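Local coordinates for PlaB phospholipase (Legionella pneumophila, PDB 6ZTI) that hydrolyses phospholipids as a virulence-linked alpha/beta hydrolase whose activity is controlled by NAD(H)-mediated tetramerization, at the interface of chains A and B. Numbering follows the deposited sequence. Chains: chain A/B, PlaB phospholipase.

The interface of chains A and B. Residues chain A 475-477; chain B 28-30, 37.
A:Ala477 and B:Thr29 meet through polar atoms where the C-terminal segment of chain A, in loop conformation here, crosses the N-terminal domain of chain B. The amide N of A:Ala477 donates to the hydroxyl OG1 of B:Thr29 at 2.8 Å, bending little at the hydrogen (163°). That hydroxyl sits between its own backbone N and carbonyl carbon (chi1 47°), which lets hydroxyl and amide work together on A:Ala477. Its OG1 donates in turn to the carbonyl O of A:Ala477 at 3.2 Å, in the carbonyl plane and on a lone pair. The amide N of B:Thr29, at the start of the 3-10 helix 29-32, reaches the same oxygen at 3.1 Å, tilted from that plane. Two donors thus grip one oxygen, and the hydroxyl bridges N and O of one residue.

The imidazole of B:His28 lies flat against this backbone, with C of A:Ala477 over the centre of one face, 3.6 Å from the centroid. ND2 of B:Asn30 covers the opposite face, while CB of A:Pro476 abuts the ring edge in plane. The amide N of B:Asn30 donates to ND1 of B:His28 (3.1 Å), which helps fix the ring's rotation.

Beyond this compact core the fit slackens. Past CB, the A:Pro476 ring turns towards B:Gln37 of helix 35-44, whose side-chain amide NE2 stays 4.5 Å from CD of A:Pro476, and A:Thr475 loses hardly any surface to chain B. Largely backbone-directed, the patch and its two-fold twin probably help hold the exchanged C-terminal segments in place, one pairing within the PlaB tetramer.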
ATOM      1  N   THR A 475     -26.366 -23.966 -30.884  1.00 32.83           N
ATOM      2  CA  THR A 475     -25.460 -25.017 -30.445  1.00 32.07           C
ATOM      3  C   THR A 475     -24.434 -24.430 -29.483  1.00 27.92           C
ATOM      4  O   THR A 475     -23.662 -23.551 -29.884  1.00 32.95           O
ATOM      5  CB  THR A 475     -24.767 -25.659 -31.640  1.00 36.62           C
ATOM      6  OG1 THR A 475     -25.754 -26.247 -32.500  1.00 35.52           O
ATOM      7  CG2 THR A 475     -23.798 -26.736 -31.180  1.00 34.24           C
ATOM      8  N   PRO A 476     -24.389 -24.867 -28.221  1.00 27.29           N
ATOM      9  CA  PRO A 476     -23.454 -24.257 -27.269  1.00 27.14           C
ATOM     10  C   PRO A 476     -22.014 -24.411 -27.737  1.00 26.98           C
ATOM     11  O   PRO A 476     -21.649 -25.401 -28.372  1.00 29.41           O
ATOM     12  CB  PRO A 476     -23.708 -25.036 -25.971  1.00 26.76           C
ATOM     13  CG  PRO A 476     -25.035 -25.629 -26.122  1.00 28.74           C
ATOM     14  CD  PRO A 476     -25.214 -25.906 -27.583  1.00 29.86           C
ATOM     15  N   ALA A 477     -21.187 -23.418 -27.407  1.00 31.00           N
ATOM     16  CA  ALA A 477     -19.801 -23.419 -27.853  1.00 27.48           C
ATOM     17  C   ALA A 477     -18.944 -22.622 -26.883  1.00 23.98           C
ATOM     18  O   ALA A 477     -19.431 -21.755 -26.155  1.00 24.52           O
ATOM     19  CB  ALA A 477     -19.669 -22.839 -29.266  1.00 22.72           C
TER
ATOM     20  N   HIS B  28     -18.399 -20.619 -21.784  1.00 16.44           N
ATOM     21  CA  HIS B  28     -19.092 -21.569 -22.644  1.00 21.51           C
ATOM     22  C   HIS B  28     -20.583 -21.285 -22.554  1.00 20.41           C
ATOM     23  O   HIS B  28     -21.111 -21.113 -21.451  1.00 20.68           O
ATOM     24  CB  HIS B  28     -18.767 -23.000 -22.204  1.00 20.62           C
ATOM     25  CG  HIS B  28     -19.049 -24.037 -23.241  1.00 20.84           C
ATOM     26  ND1 HIS B  28     -20.266 -24.142 -23.882  1.00 29.03           N
ATOM     27  CD2 HIS B  28     -18.278 -25.037 -23.731  1.00 24.82           C
ATOM     28  CE1 HIS B  28     -20.225 -25.151 -24.735  1.00 21.98           C
ATOM     29  NE2 HIS B  28     -19.031 -25.711 -24.662  1.00 24.59           N
ATOM     30  N   THR B  29     -21.256 -21.230 -23.709  1.00 19.44           N
ATOM     31  CA  THR B  29     -22.667 -20.864 -23.754  1.00 23.83           C
ATOM     32  C   THR B  29     -23.585 -21.985 -23.290  1.00 16.88           C
ATOM     33  O   THR B  29     -24.804 -21.782 -23.243  1.00 16.56           O
ATOM     34  CB  THR B  29     -23.070 -20.423 -25.171  1.00 14.08           C
ATOM     35  OG1 THR B  29     -22.567 -21.349 -26.138  1.00 22.13           O
ATOM     36  CG2 THR B  29     -22.532 -19.018 -25.480  1.00 17.81           C
ATOM     37  N   ASN B  30     -23.055 -23.157 -22.951  1.00 18.91           N
ATOM     38  CA  ASN B  30     -23.889 -24.142 -22.274  1.00 20.22           C
ATOM     39  C   ASN B  30     -24.322 -23.659 -20.900  1.00 21.34           C
ATOM     40  O   ASN B  30     -25.190 -24.286 -20.281  1.00 18.44           O
ATOM     41  CB  ASN B  30     -23.164 -25.493 -22.155  1.00 23.34           C
ATOM     42  CG  ASN B  30     -21.879 -25.422 -21.337  1.00 24.01           C
ATOM     43  OD1 ASN B  30     -21.614 -24.447 -20.641  1.00 20.78           O
ATOM     44  ND2 ASN B  30     -21.077 -26.477 -21.418  1.00 23.65           N
ATOM     45  N   GLN B  37     -33.110 -23.923 -26.624  1.00 27.88           N
ATOM     46  CA  GLN B  37     -33.770 -24.918 -27.469  1.00 25.38           C
ATOM     47  C   GLN B  37     -35.205 -25.167 -27.017  1.00 23.51           C
ATOM     48  O   GLN B  37     -36.096 -25.383 -27.848  1.00 31.96           O
ATOM     49  CB  GLN B  37     -32.966 -26.222 -27.456  1.00 33.03           C
ATOM     50  CG  GLN B  37     -31.652 -26.136 -28.242  1.00 48.27           C
ATOM     51  CD  GLN B  37     -30.483 -26.895 -27.601  1.00 61.44           C
ATOM     52  OE1 GLN B  37     -30.525 -27.276 -26.427  1.00 45.40           O
ATOM     53  NE2 GLN B  37     -29.426 -27.106 -28.383  1.00 46.88           N
TER